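Local coordinates for beta-lactamase domain protein (Burkholderia ambifaria, PDB 5I0P) that binds two zinc ions in a metallo-beta-lactamase-type site and is probably a metal-dependent hydrolase of that superfamily, its natural substrate not established, at residues D232-R237 against K279-V284; A21-A26 against V37-M42; P310-G315 against D358-Y363. All blocks are in the same frame, centred on the assembly; numbering follows the deposited sequence.

Contact 1 of 3, residues D232-R237 against K279-V284; sequences DMVLPR and KPFRGV. With ZN (zinc ion), chain E; ZN (zinc ion), chain F.
With chi1 at 74°, Phe281 sets its CG between its own backbone N and carbonyl carbon, and the ring is carried across to Pro236; Val234 holds CG1 anti to its backbone N, which brings that methyl to the rim of the same ring. The contact belongs to the metallo-beta-lactamase fold: 232-237 is the loop that leaves strand 227-231 at the dinuclear zinc site, and 279-284 includes the short edge strand 281-282 and the start of helix 284-308. Pro236 lies over one face of Phe281 in a CH-pi contact, its CB 3.9 Å from the ring centroid; Pro236 CB lies 3.6 Å from both CD1 and CE1 of Phe281. Val234 CG1 comes instead at the edge, near the ring plane, 4.2 Å from Phe281 CZ. Val234 CG1 also lies 4.3 Å from CG2 of Val284, the first residue of helix 284-308, with Gly283 at the N-cap. No hydrogen bond joins the two segments; the join is apolar and buried, and Tyr264 of helix 262-265 packs on both valines. The loop itself is held by polar bonds, Leu235 O to Arg287 NE and Met233 O to Tyr257 OH among them. At its start Asp232 bridges the two zinc ions, one shared with His102, His104 and His213, the other with Asp106, His107 and His277. Asp232 OD2 is 2.1 Å from the first zinc and 2.4 Å from the second, which OD1 of Asp232 also reaches, at 2.5 Å.

Contact 2 of 3, residues A21-A26 against V37-M42; sequences ADTLPA and VRWLRM
Pro25 sets its CD-CG edge on one face of Trp39, the two side chains crossing at about a right angle, in a CH-pi contact that brings the N-terminal loop 21-26 over strand 37-43, the second strand of the seven-stranded mixed sheet of the metallo-beta-lactamase fold. Pro25 CD sits over the six-membered ring, 3.3 Å from its centroid and only 7° off the normal, while CG of Pro25 extends toward the five-membered ring. With CG anti to the backbone N (chi1 170°), the far end of the Trp39 indole reaches toward the loop. Its NE1 is hydrogen-bonded to Asn52 OD1 on the neighbouring strand 50-60, which helps fix the turn of the ring, and Phe31 of strand 31-34 packs against both Pro25 and Trp39.

An apolar methyl covers the charged group: Leu24 CD2 rests over one face of the Arg41 guanidinium, 3.6 Å from CZ. A bend at chi3 (-80°) folds the arginine chain, and its NH2 lies in the indole plane at the edge of Trp39. Further along the indole, Trp39 CH2 approaches the backbone Thr23 O obliquely.

No direct hydrogen bond spans the segments, but a water makes a polar link. Water 1 accepts from Arg41 N at 2.7 Å and lies 2.9 Å from Ala26 O, to which it can donate.

Contact 3 of 3, residues P310-G315 against D358-Y363; sequences PMSAAG and DGVIRY
Met311 and Tyr363 face each other as a hydrogen-bonded antiparallel pair, a single beta bridge closed by two backbone bonds. Met311 N gives its hydrogen to Tyr363 O at 3.1 Å, and Tyr363 N returns one to Met311 O at 2.9 Å. Met311 O also lies in the plane of the Tyr363 ring, at its edge, and takes a CA-H...O contact from Arg362; the equivalent contact on the other strand runs from Pro310 CA to Tyr363 O.

Beside the bridge, Ser312 CB packs on Val360 CG1 at 3.7 Å, and Pro310 CB meets Arg362 CB at 4.0 Å. Ser312 is also the N-cap of helix 313-320: with chi1 at 77° its OG faces the helix start and accepts from Gly315 N at 3.2 Å. The bridge joins the entry to this helix, in the C-terminal domain, to strand 361-364 of a two-stranded hairpin.

One layer out, Arg362 extends from CG to NE and grips Asp358 end-on, NH2 to the syn lone pair of OD1 at 2.9 Å in a salt bridge and NH1 to OD2. Val360 CB lies over one face of the guanidinium, offset toward its rim. Asp358 OD2 also accepts from Val360 N, completing an Asx turn; the two donors reach this oxygen from opposite faces of the carboxylate plane. Farther out, Tyr363 OH accepts a hydrogen bond from Arg353 NE in strand 352-355, and Leu339 and Leu342 of helix 333-347 touch the Tyr363 side chain.

Overall arrangement
Along the chain the contacts come in series: contact 2 closes first, then contact 1, then contact 3. Contacts 1 and 2 are neighbours, their centres about 14 Å apart, and they touch: Lys279 NZ probably hydrogen-bonds to Ala21 O, and Pro280 packs on Trp39. Contact 2 belongs to the seven-stranded sheet and contact 1 to the end of the six-stranded one, so this junction joins the N-terminal loop to both halves of the zinc-binding core. Contact 3 lies in the C-terminal helical part, about 35 Å from contact 1 and about 44 Å from contact 2 between centres. Helix 284-308 spans the gap from contact 1, where it begins, to just before contact 3.

Contact 1 of 3, residues D232-R237 against K279-V284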
ATOM      1  N   ASP A 232      -0.452   2.722  -1.196  1.00 30.30           N
ATOM      2  CA  ASP A 232      -1.734   2.094  -1.448  1.00 24.93           C
ATOM      3  C   ASP A 232      -2.867   2.763  -0.678  1.00 26.59           C
ATOM      4  O   ASP A 232      -3.987   2.257  -0.717  1.00 30.17           O
ATOM      5  CB  ASP A 232      -1.718   0.611  -1.070  1.00 20.20           C
ATOM      6  CG  ASP A 232      -0.934  -0.262  -2.027  1.00 23.91           C
ATOM      7  OD1 ASP A 232      -0.450   0.146  -3.095  1.00 28.02           O
ATOM      8  OD2 ASP A 232      -0.808  -1.435  -1.684  1.00 39.67           O
ATOM      9  N   MET A 233      -2.614   3.874   0.029  1.00 26.00           N
ATOM     10  CA  MET A 233      -3.671   4.431   0.873  1.00 27.35           C
ATOM     11  C   MET A 233      -4.743   5.136   0.043  1.00 25.94           C
ATOM     12  O   MET A 233      -5.938   5.062   0.376  1.00 23.00           O
ATOM     13  CB  MET A 233      -3.083   5.384   1.925  1.00 21.10           C
ATOM     14  CG  MET A 233      -2.253   4.660   2.936  1.00 20.80           C
ATOM     15  SD  MET A 233      -3.234   3.555   3.992  1.00 29.95           S
ATOM     16  CE  MET A 233      -4.278   4.708   4.896  1.00 24.48           C
ATOM     17  N   VAL A 234      -4.359   5.801  -1.046  1.00 24.18           N
ATOM     18  CA  VAL A 234      -5.333   6.452  -1.939  1.00 27.58           C
ATOM     19  C   VAL A 234      -5.034   5.993  -3.357  1.00 31.03           C
ATOM     20  O   VAL A 234      -4.048   6.443  -3.967  1.00 29.47           O
ATOM     21  CB  VAL A 234      -5.301   7.987  -1.869  1.00 33.68           C
ATOM     22  CG1 VAL A 234      -6.486   8.562  -2.652  1.00 23.65           C
ATOM     23  CG2 VAL A 234      -5.253   8.501  -0.406  1.00 23.03           C
ATOM     24  N   LEU A 235      -5.872   5.103  -3.882  1.00 24.18           N
ATOM     25  CA  LEU A 235      -5.718   4.656  -5.235  1.00 25.02           C
ATOM     26  C   LEU A 235      -6.870   5.185  -6.097  1.00 32.98           C
ATOM     27  O   LEU A 235      -8.015   5.224  -5.640  1.00 33.60           O
ATOM     28  CB  LEU A 235      -5.660   3.137  -5.308  1.00 21.96           C
ATOM     29  CG  LEU A 235      -4.607   2.521  -4.397  1.00 26.83           C
ATOM     30  CD1 LEU A 235      -4.777   0.988  -4.313  1.00 24.03           C
ATOM     31  CD2 LEU A 235      -3.238   2.889  -4.835  1.00 21.20           C
ATOM     32  N   PRO A 236      -6.580   5.681  -7.308  1.00 33.72           N
ATOM     33  CA  PRO A 236      -7.641   6.359  -8.071  1.00 35.94           C
ATOM     34  C   PRO A 236      -8.722   5.417  -8.563  1.00 31.87           C
ATOM     35  O   PRO A 236      -9.884   5.820  -8.630  1.00 25.52           O
ATOM     36  CB  PRO A 236      -6.877   7.063  -9.226  1.00 31.26           C
ATOM     37  CG  PRO A 236      -5.622   6.293  -9.398  1.00 24.08           C
ATOM     38  CD  PRO A 236      -5.257   5.833  -7.958  1.00 30.66           C
ATOM     39  N   ARG A 237      -8.393   4.187  -8.942  1.00 28.61           N
ATOM     40  CA  ARG A 237      -9.416   3.362  -9.560  1.00 34.35           C
ATOM     41  C   ARG A 237      -9.872   2.189  -8.704  1.00 35.73           C
ATOM     42  O   ARG A 237     -10.955   1.654  -8.959  1.00 45.64           O
ATOM     43  CB  ARG A 237      -8.946   2.840 -10.934  1.00 35.28           C
ATOM     44  N   LYS A 279      -3.006   5.859 -12.236  1.00 24.36           N
ATOM     45  CA  LYS A 279      -2.224   6.917 -12.871  1.00 29.15           C
ATOM     46  C   LYS A 279      -2.134   8.125 -11.951  1.00 28.37           C
ATOM     47  O   LYS A 279      -3.016   8.321 -11.110  1.00 30.65           O
ATOM     48  CB  LYS A 279      -2.802   7.340 -14.254  1.00 25.78           C
ATOM     49  CG  LYS A 279      -2.939   6.151 -15.186  1.00 29.52           C
ATOM     50  CD  LYS A 279      -3.364   6.411 -16.618  1.00 35.15           C
ATOM     51  CE  LYS A 279      -4.759   6.848 -16.799  1.00 38.02           C
ATOM     52  NZ  LYS A 279      -4.943   6.912 -18.256  1.00 28.83           N
ATOM     53  N   PRO A 280      -1.069   8.928 -12.064  1.00 26.92           N
ATOM     54  CA  PRO A 280      -1.027  10.205 -11.331  1.00 30.97           C
ATOM     55  C   PRO A 280      -2.301  10.997 -11.601  1.00 35.96           C
ATOM     56  O   PRO A 280      -2.839  10.998 -12.717  1.00 30.87           O
ATOM     57  CB  PRO A 280       0.207  10.920 -11.907  1.00 26.71           C
ATOM     58  CG  PRO A 280       1.105   9.830 -12.414  1.00 25.19           C
ATOM     59  CD  PRO A 280       0.162   8.683 -12.842  1.00 26.26           C
ATOM     60  N   PHE A 281      -2.817  11.636 -10.556  1.00 33.36           N
ATOM     61  CA  PHE A 281      -4.090  12.320 -10.692  1.00 31.66           C
ATOM     62  C   PHE A 281      -4.204  13.451  -9.676  1.00 36.42           C
ATOM     63  O   PHE A 281      -3.517  13.489  -8.653  1.00 27.27           O
ATOM     64  CB  PHE A 281      -5.263  11.363 -10.519  1.00 28.36           C
ATOM     65  CG  PHE A 281      -5.494  10.932  -9.099  1.00 26.22           C
ATOM     66  CD1 PHE A 281      -4.790   9.879  -8.554  1.00 27.53           C
ATOM     67  CD2 PHE A 281      -6.421  11.583  -8.308  1.00 37.56           C
ATOM     68  CE1 PHE A 281      -5.043   9.453  -7.256  1.00 28.15           C
ATOM     69  CE2 PHE A 281      -6.648  11.162  -6.990  1.00 37.31           C
ATOM     70  CZ  PHE A 281      -5.953  10.106  -6.479  1.00 25.10           C
ATOM     71  N   ARG A 282      -5.083  14.383  -9.995  1.00 35.93           N
ATOM     72  CA  ARG A 282      -5.515  15.406  -9.070  1.00 39.32           C
ATOM     73  C   ARG A 282      -6.985  15.158  -8.746  1.00 45.14           C
ATOM     74  O   ARG A 282      -7.758  14.695  -9.593  1.00 41.15           O
ATOM     75  CB  ARG A 282      -5.308  16.807  -9.662  1.00 33.80           C
ATOM     76  CG  ARG A 282      -3.852  17.230  -9.717  1.00 36.22           C
ATOM     77  CD  ARG A 282      -3.603  18.708 -10.105  1.00 34.13           C
ATOM     78  NE  ARG A 282      -2.200  19.033  -9.811  1.00 41.53           N
ATOM     79  CZ  ARG A 282      -1.177  18.853 -10.652  1.00 40.84           C
ATOM     80  NH1 ARG A 282      -1.412  18.384 -11.865  1.00 34.44           N
ATOM     81  NH2 ARG A 282       0.078  19.138 -10.280  1.00 32.31           N
ATOM     82  N   GLY A 283      -7.367  15.495  -7.520  1.00 40.85           N
ATOM     83  CA  GLY A 283      -8.711  15.235  -7.071  1.00 36.66           C
ATOM     84  C   GLY A 283      -8.700  14.297  -5.890  1.00 43.90           C
ATOM     85  O   GLY A 283      -9.562  13.412  -5.781  1.00 41.40           O
ATOM     86  N   VAL A 284      -7.726  14.485  -4.990  1.00 39.85           N
ATOM     87  CA  VAL A 284      -7.617  13.572  -3.862  1.00 41.28           C
ATOM     88  C   VAL A 284      -8.878  13.616  -3.011  1.00 41.41           C
ATOM     89  O   VAL A 284      -9.388  12.570  -2.589  1.00 41.56           O
ATOM     90  CB  VAL A 284      -6.354  13.861  -3.027  1.00 36.74           C
ATOM     91  CG1 VAL A 284      -6.409  15.241  -2.387  1.00 32.38           C
ATOM     92  CG2 VAL A 284      -6.224  12.777  -1.939  1.00 26.44           C
TER
HETATM   93 ZN    ZN E 400      -0.414  -2.958  -0.310  1.00 50.66          ZN
HETATM   94 ZN    ZN F 401       0.312  -2.192  -3.675  1.00 37.13          ZN

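Contact 2 of 3, residues A21-A26 against V37-M42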
ATOM      1  N   ALA A  21      -3.041  12.280 -19.055  1.00 27.67           N
ATOM      2  CA  ALA A  21      -3.966  11.684 -20.023  1.00 29.96           C
ATOM      3  C   ALA A  21      -3.598  10.209 -20.177  1.00 27.77           C
ATOM      4  O   ALA A  21      -3.471   9.512 -19.159  1.00 29.51           O
ATOM      5  CB  ALA A  21      -3.955  12.518 -21.301  1.00 29.28           C
ATOM      6  N   ASP A  22      -3.335   9.712 -21.388  1.00 27.39           N
ATOM      7  CA  ASP A  22      -3.163   8.281 -21.584  1.00 31.80           C
ATOM      8  C   ASP A  22      -1.744   7.840 -21.312  1.00 30.48           C
ATOM      9  O   ASP A  22      -1.442   6.651 -21.460  1.00 26.36           O
ATOM     10  CB  ASP A  22      -3.488   7.913 -23.032  1.00 36.90           C
ATOM     11  CG  ASP A  22      -4.778   8.491 -23.493  1.00 43.27           C
ATOM     12  OD1 ASP A  22      -4.718   9.505 -24.240  1.00 46.27           O
ATOM     13  OD2 ASP A  22      -5.846   7.956 -23.104  1.00 40.84           O
ATOM     14  N   THR A  23      -0.896   8.759 -20.873  1.00 27.01           N
ATOM     15  CA  THR A  23       0.500   8.439 -20.643  1.00 36.64           C
ATOM     16  C   THR A  23       0.627   7.336 -19.615  1.00 39.69           C
ATOM     17  O   THR A  23       0.034   7.402 -18.532  1.00 34.13           O
ATOM     18  CB  THR A  23       1.244   9.671 -20.158  1.00 33.84           C
ATOM     19  OG1 THR A  23       1.198  10.662 -21.179  1.00 36.04           O
ATOM     20  CG2 THR A  23       2.690   9.327 -19.816  1.00 29.29           C
ATOM     21  N   LEU A  24       1.368   6.301 -19.995  1.00 38.96           N
ATOM     22  CA  LEU A  24       1.804   5.231 -19.139  1.00 38.91           C
ATOM     23  C   LEU A  24       3.254   5.074 -19.558  1.00 38.81           C
ATOM     24  O   LEU A  24       3.520   4.843 -20.748  1.00 45.87           O
ATOM     25  CB  LEU A  24       1.036   3.941 -19.369  1.00 33.52           C
ATOM     26  CG  LEU A  24      -0.449   3.993 -19.155  1.00 36.13           C
ATOM     27  CD1 LEU A  24      -1.069   2.810 -19.905  1.00 33.15           C
ATOM     28  CD2 LEU A  24      -0.638   3.853 -17.632  1.00 25.61           C
ATOM     29  N   PRO A  25       4.196   5.101 -18.634  1.00 37.93           N
ATOM     30  CA  PRO A  25       5.579   4.838 -19.025  1.00 36.93           C
ATOM     31  C   PRO A  25       5.746   3.400 -19.480  1.00 32.77           C
ATOM     32  O   PRO A  25       5.168   2.481 -18.903  1.00 43.08           O
ATOM     33  CB  PRO A  25       6.386   5.167 -17.758  1.00 34.28           C
ATOM     34  CG  PRO A  25       5.455   4.993 -16.638  1.00 33.54           C
ATOM     35  CD  PRO A  25       4.070   5.356 -17.187  1.00 36.74           C
ATOM     36  N   ALA A  26       6.519   3.223 -20.546  1.00 32.43           N
ATOM     37  CA  ALA A  26       6.880   1.900 -21.024  1.00 30.59           C
ATOM     38  C   ALA A  26       7.780   1.187 -20.028  1.00 35.97           C
ATOM     39  O   ALA A  26       8.512   1.807 -19.256  1.00 44.48           O
ATOM     40  CB  ALA A  26       7.616   2.009 -22.358  1.00 31.58           C
ATOM     41  N   VAL A  37      11.159  14.126 -10.423  1.00 41.60           N
ATOM     42  CA  VAL A  37      10.337  12.986  -9.994  1.00 39.26           C
ATOM     43  C   VAL A  37       9.979  12.167 -11.218  1.00 38.70           C
ATOM     44  O   VAL A  37       9.285  12.653 -12.126  1.00 39.98           O
ATOM     45  CB  VAL A  37       9.083  13.419  -9.234  1.00 34.97           C
ATOM     46  CG1 VAL A  37       8.383  12.201  -8.659  1.00 31.39           C
ATOM     47  CG2 VAL A  37       9.474  14.339  -8.129  1.00 29.26           C
ATOM     48  N   ARG A  38      10.491  10.942 -11.269  1.00 36.42           N
ATOM     49  CA  ARG A  38      10.277  10.057 -12.409  1.00 36.35           C
ATOM     50  C   ARG A  38       9.400   8.867 -12.034  1.00 36.07           C
ATOM     51  O   ARG A  38       9.510   8.303 -10.935  1.00 36.16           O
ATOM     52  CB  ARG A  38      11.604   9.582 -12.960  1.00 33.48           C
ATOM     53  CG  ARG A  38      12.424  10.702 -13.588  1.00 36.91           C
ATOM     54  CD  ARG A  38      13.571  10.087 -14.379  1.00 43.05           C
ATOM     55  NE  ARG A  38      14.517  11.048 -14.934  1.00 55.07           N
ATOM     56  CZ  ARG A  38      15.682  10.679 -15.463  1.00 61.05           C
ATOM     57  NH1 ARG A  38      16.000   9.386 -15.494  1.00 71.62           N
ATOM     58  NH2 ARG A  38      16.533  11.575 -15.951  1.00 47.89           N
ATOM     59  N   TRP A  39       8.501   8.534 -12.949  1.00 38.25           N
ATOM     60  CA  TRP A  39       7.489   7.491 -12.788  1.00 30.38           C
ATOM     61  C   TRP A  39       7.928   6.267 -13.584  1.00 30.11           C
ATOM     62  O   TRP A  39       8.218   6.367 -14.779  1.00 33.49           O
ATOM     63  CB  TRP A  39       6.136   8.036 -13.258  1.00 25.41           C
ATOM     64  CG  TRP A  39       4.981   7.055 -13.393  1.00 29.98           C
ATOM     65  CD1 TRP A  39       4.848   5.834 -12.798  1.00 27.72           C
ATOM     66  CD2 TRP A  39       3.801   7.239 -14.191  1.00 27.05           C
ATOM     67  NE1 TRP A  39       3.670   5.248 -13.171  1.00 27.76           N
ATOM     68  CE2 TRP A  39       3.004   6.081 -14.027  1.00 31.54           C
ATOM     69  CE3 TRP A  39       3.349   8.267 -15.038  1.00 25.60           C
ATOM     70  CZ2 TRP A  39       1.760   5.920 -14.671  1.00 23.84           C
ATOM     71  CZ3 TRP A  39       2.132   8.118 -15.670  1.00 25.61           C
ATOM     72  CH2 TRP A  39       1.352   6.941 -15.491  1.00 24.75           C
ATOM     73  N   LEU A  40       8.030   5.133 -12.916  1.00 25.11           N
ATOM     74  CA  LEU A  40       8.240   3.849 -13.558  1.00 25.41           C
ATOM     75  C   LEU A  40       6.997   3.005 -13.341  1.00 24.32           C
ATOM     76  O   LEU A  40       6.316   3.130 -12.308  1.00 26.85           O
ATOM     77  CB  LEU A  40       9.403   3.073 -12.967  1.00 42.23           C
ATOM     78  CG  LEU A  40      10.759   3.468 -12.404  1.00 50.19           C
ATOM     79  CD1 LEU A  40      10.791   4.657 -11.443  1.00 46.28           C
ATOM     80  CD2 LEU A  40      11.148   2.212 -11.669  1.00 50.22           C
ATOM     81  N   ARG A  41       6.724   2.098 -14.275  1.00 25.07           N
ATOM     82  CA  ARG A  41       5.605   1.178 -14.090  1.00 28.47           C
ATOM     83  C   ARG A  41       6.073  -0.245 -14.323  1.00 26.58           C
ATOM     84  O   ARG A  41       6.665  -0.544 -15.359  1.00 28.67           O
ATOM     85  CB  ARG A  41       4.421   1.504 -15.013  1.00 33.65           C
ATOM     86  CG  ARG A  41       3.325   0.455 -14.950  1.00 40.45           C
ATOM     87  CD  ARG A  41       2.124   0.811 -15.848  1.00 43.93           C
ATOM     88  NE  ARG A  41       1.357   1.773 -15.100  1.00 44.68           N
ATOM     89  CZ  ARG A  41       0.070   1.701 -14.808  1.00 33.90           C
ATOM     90  NH1 ARG A  41      -0.694   0.706 -15.231  1.00 29.70           N
ATOM     91  NH2 ARG A  41      -0.442   2.669 -14.073  1.00 36.10           N
ATOM     92  N   MET A  42       5.832  -1.114 -13.351  1.00 28.51           N
ATOM     93  CA  MET A  42       6.278  -2.490 -13.443  1.00 24.77           C
ATOM     94  C   MET A  42       5.097  -3.455 -13.618  1.00 30.18           C
ATOM     95  O   MET A  42       4.035  -3.273 -13.010  1.00 25.20           O
ATOM     96  CB  MET A  42       7.071  -2.885 -12.193  1.00 25.38           C
ATOM     97  CG  MET A  42       8.466  -2.174 -12.074  1.00 26.82           C
ATOM     98  SD  MET A  42       9.592  -2.665 -13.436  1.00 35.73           S
ATOM     99  CE  MET A  42      11.096  -1.966 -12.686  1.00 26.45           C
TER
HETATM  100  O   HOH W   1       8.372   1.785 -16.362  1.00 32.65           O

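Contact 3 of 3, residues P310-G315 against D358-Y363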
ATOM      1  N   PRO A 310     -28.416 -13.921  12.307  1.00 44.25           N
ATOM      2  CA  PRO A 310     -26.984 -13.811  12.613  1.00 37.22           C
ATOM      3  C   PRO A 310     -26.153 -14.362  11.463  1.00 38.93           C
ATOM      4  O   PRO A 310     -26.465 -15.413  10.909  1.00 37.56           O
ATOM      5  CB  PRO A 310     -26.820 -14.633  13.894  1.00 33.68           C
ATOM      6  CG  PRO A 310     -28.205 -14.691  14.504  1.00 36.12           C
ATOM      7  CD  PRO A 310     -29.185 -14.617  13.360  1.00 40.42           C
ATOM      8  N   MET A 311     -25.104 -13.618  11.086  1.00 37.77           N
ATOM      9  CA  MET A 311     -24.269 -13.921   9.931  1.00 32.18           C
ATOM     10  C   MET A 311     -22.821 -14.183  10.343  1.00 36.43           C
ATOM     11  O   MET A 311     -22.257 -13.467  11.186  1.00 31.75           O
ATOM     12  CB  MET A 311     -24.299 -12.755   8.924  1.00 30.95           C
ATOM     13  CG  MET A 311     -25.674 -12.402   8.360  1.00 32.76           C
ATOM     14  SD  MET A 311     -26.257 -13.766   7.362  1.00 48.36           S
ATOM     15  CE  MET A 311     -25.080 -13.632   6.001  1.00 37.96           C
ATOM     16  N   SER A 312     -22.195 -15.181   9.710  1.00 34.30           N
ATOM     17  CA  SER A 312     -20.767 -15.366   9.855  1.00 34.88           C
ATOM     18  C   SER A 312     -20.038 -14.591   8.748  1.00 47.04           C
ATOM     19  O   SER A 312     -20.645 -14.143   7.749  1.00 38.67           O
ATOM     20  CB  SER A 312     -20.404 -16.842   9.790  1.00 33.44           C
ATOM     21  OG  SER A 312     -20.432 -17.314   8.436  1.00 39.69           O
ATOM     22  N   ALA A 313     -18.712 -14.456   8.919  1.00 40.85           N
ATOM     23  CA  ALA A 313     -17.936 -13.803   7.875  1.00 42.95           C
ATOM     24  C   ALA A 313     -18.101 -14.520   6.535  1.00 42.46           C
ATOM     25  O   ALA A 313     -18.206 -13.863   5.497  1.00 45.57           O
ATOM     26  CB  ALA A 313     -16.463 -13.708   8.268  1.00 48.76           C
ATOM     27  N   ALA A 314     -18.110 -15.863   6.530  1.00 41.24           N
ATOM     28  CA  ALA A 314     -18.325 -16.586   5.270  1.00 46.62           C
ATOM     29  C   ALA A 314     -19.666 -16.242   4.654  1.00 47.70           C
ATOM     30  O   ALA A 314     -19.777 -16.144   3.426  1.00 52.64           O
ATOM     31  CB  ALA A 314     -18.253 -18.098   5.460  1.00 44.69           C
ATOM     32  N   GLY A 315     -20.698 -16.058   5.491  1.00 44.79           N
ATOM     33  CA  GLY A 315     -22.012 -15.669   4.986  1.00 42.89           C
ATOM     34  C   GLY A 315     -22.064 -14.268   4.402  1.00 43.58           C
ATOM     35  O   GLY A 315     -22.931 -13.968   3.567  1.00 45.12           O
ATOM     36  N   ASP A 358     -21.485 -24.946  17.003  1.00 56.75           N
ATOM     37  CA  ASP A 358     -20.632 -25.474  15.945  1.00 60.70           C
ATOM     38  C   ASP A 358     -19.285 -24.747  15.859  1.00 61.09           C
ATOM     39  O   ASP A 358     -18.501 -25.025  14.951  1.00 68.58           O
ATOM     40  CB  ASP A 358     -21.355 -25.415  14.595  1.00 61.00           C
ATOM     41  CG  ASP A 358     -21.649 -23.989  14.128  1.00 58.08           C
ATOM     42  OD1 ASP A 358     -21.973 -23.839  12.928  1.00 59.46           O
ATOM     43  OD2 ASP A 358     -21.573 -23.031  14.937  1.00 50.19           O
ATOM     44  N   GLY A 359     -18.989 -23.847  16.796  1.00 52.07           N
ATOM     45  CA  GLY A 359     -17.722 -23.155  16.815  1.00 45.88           C
ATOM     46  C   GLY A 359     -17.600 -21.997  15.848  1.00 51.49           C
ATOM     47  O   GLY A 359     -16.501 -21.429  15.714  1.00 54.11           O
ATOM     48  N   VAL A 360     -18.704 -21.577  15.225  1.00 46.77           N
ATOM     49  CA  VAL A 360     -18.695 -20.478  14.270  1.00 40.46           C
ATOM     50  C   VAL A 360     -19.061 -19.207  15.011  1.00 42.96           C
ATOM     51  O   VAL A 360     -19.963 -19.214  15.859  1.00 44.87           O
ATOM     52  CB  VAL A 360     -19.672 -20.748  13.110  1.00 42.08           C
ATOM     53  CG1 VAL A 360     -19.638 -19.608  12.101  1.00 44.87           C
ATOM     54  CG2 VAL A 360     -19.315 -22.047  12.448  1.00 47.73           C
ATOM     55  N   ILE A 361     -18.312 -18.124  14.735  1.00 43.47           N
ATOM     56  CA  ILE A 361     -18.587 -16.812  15.303  1.00 40.29           C
ATOM     57  C   ILE A 361     -19.585 -16.119  14.402  1.00 38.47           C
ATOM     58  O   ILE A 361     -19.383 -16.053  13.189  1.00 38.61           O
ATOM     59  CB  ILE A 361     -17.299 -15.988  15.443  1.00 37.92           C
ATOM     60  CG1 ILE A 361     -16.373 -16.626  16.465  1.00 38.14           C
ATOM     61  CG2 ILE A 361     -17.609 -14.547  15.821  1.00 35.72           C
ATOM     62  CD1 ILE A 361     -15.010 -16.024  16.484  1.00 32.84           C
ATOM     63  N   ARG A 362     -20.664 -15.616  14.984  1.00 40.15           N
ATOM     64  CA  ARG A 362     -21.685 -14.936  14.210  1.00 37.92           C
ATOM     65  C   ARG A 362     -21.989 -13.587  14.849  1.00 41.13           C
ATOM     66  O   ARG A 362     -21.822 -13.387  16.058  1.00 35.06           O
ATOM     67  CB  ARG A 362     -22.960 -15.786  14.088  1.00 32.80           C
ATOM     68  CG  ARG A 362     -22.764 -17.085  13.315  1.00 33.33           C
ATOM     69  CD  ARG A 362     -24.078 -17.882  13.124  1.00 38.74           C
ATOM     70  NE  ARG A 362     -23.827 -19.111  12.385  1.00 37.97           N
ATOM     71  CZ  ARG A 362     -23.384 -20.242  12.934  1.00 39.78           C
ATOM     72  NH1 ARG A 362     -23.152 -20.334  14.234  1.00 44.18           N
ATOM     73  NH2 ARG A 362     -23.148 -21.291  12.171  1.00 45.99           N
ATOM     74  N   TYR A 363     -22.459 -12.675  14.008  1.00 42.07           N
ATOM     75  CA  TYR A 363     -22.675 -11.284  14.358  1.00 31.12           C
ATOM     76  C   TYR A 363     -24.142 -10.980  14.149  1.00 33.45           C
ATOM     77  O   TYR A 363     -24.710 -11.337  13.105  1.00 36.16           O
ATOM     78  CB  TYR A 363     -21.806 -10.361  13.486  1.00 29.45           C
ATOM     79  CG  TYR A 363     -20.295 -10.533  13.662  1.00 26.18           C
ATOM     80  CD1 TYR A 363     -19.535  -9.556  14.322  1.00 29.57           C
ATOM     81  CD2 TYR A 363     -19.631 -11.668  13.181  1.00 24.91           C
ATOM     82  CE1 TYR A 363     -18.126  -9.699  14.491  1.00 25.85           C
ATOM     83  CE2 TYR A 363     -18.231 -11.841  13.355  1.00 26.52           C
ATOM     84  CZ  TYR A 363     -17.491 -10.835  14.009  1.00 31.52           C
ATOM     85  OH  TYR A 363     -16.135 -10.944  14.164  1.00 42.01           O
TER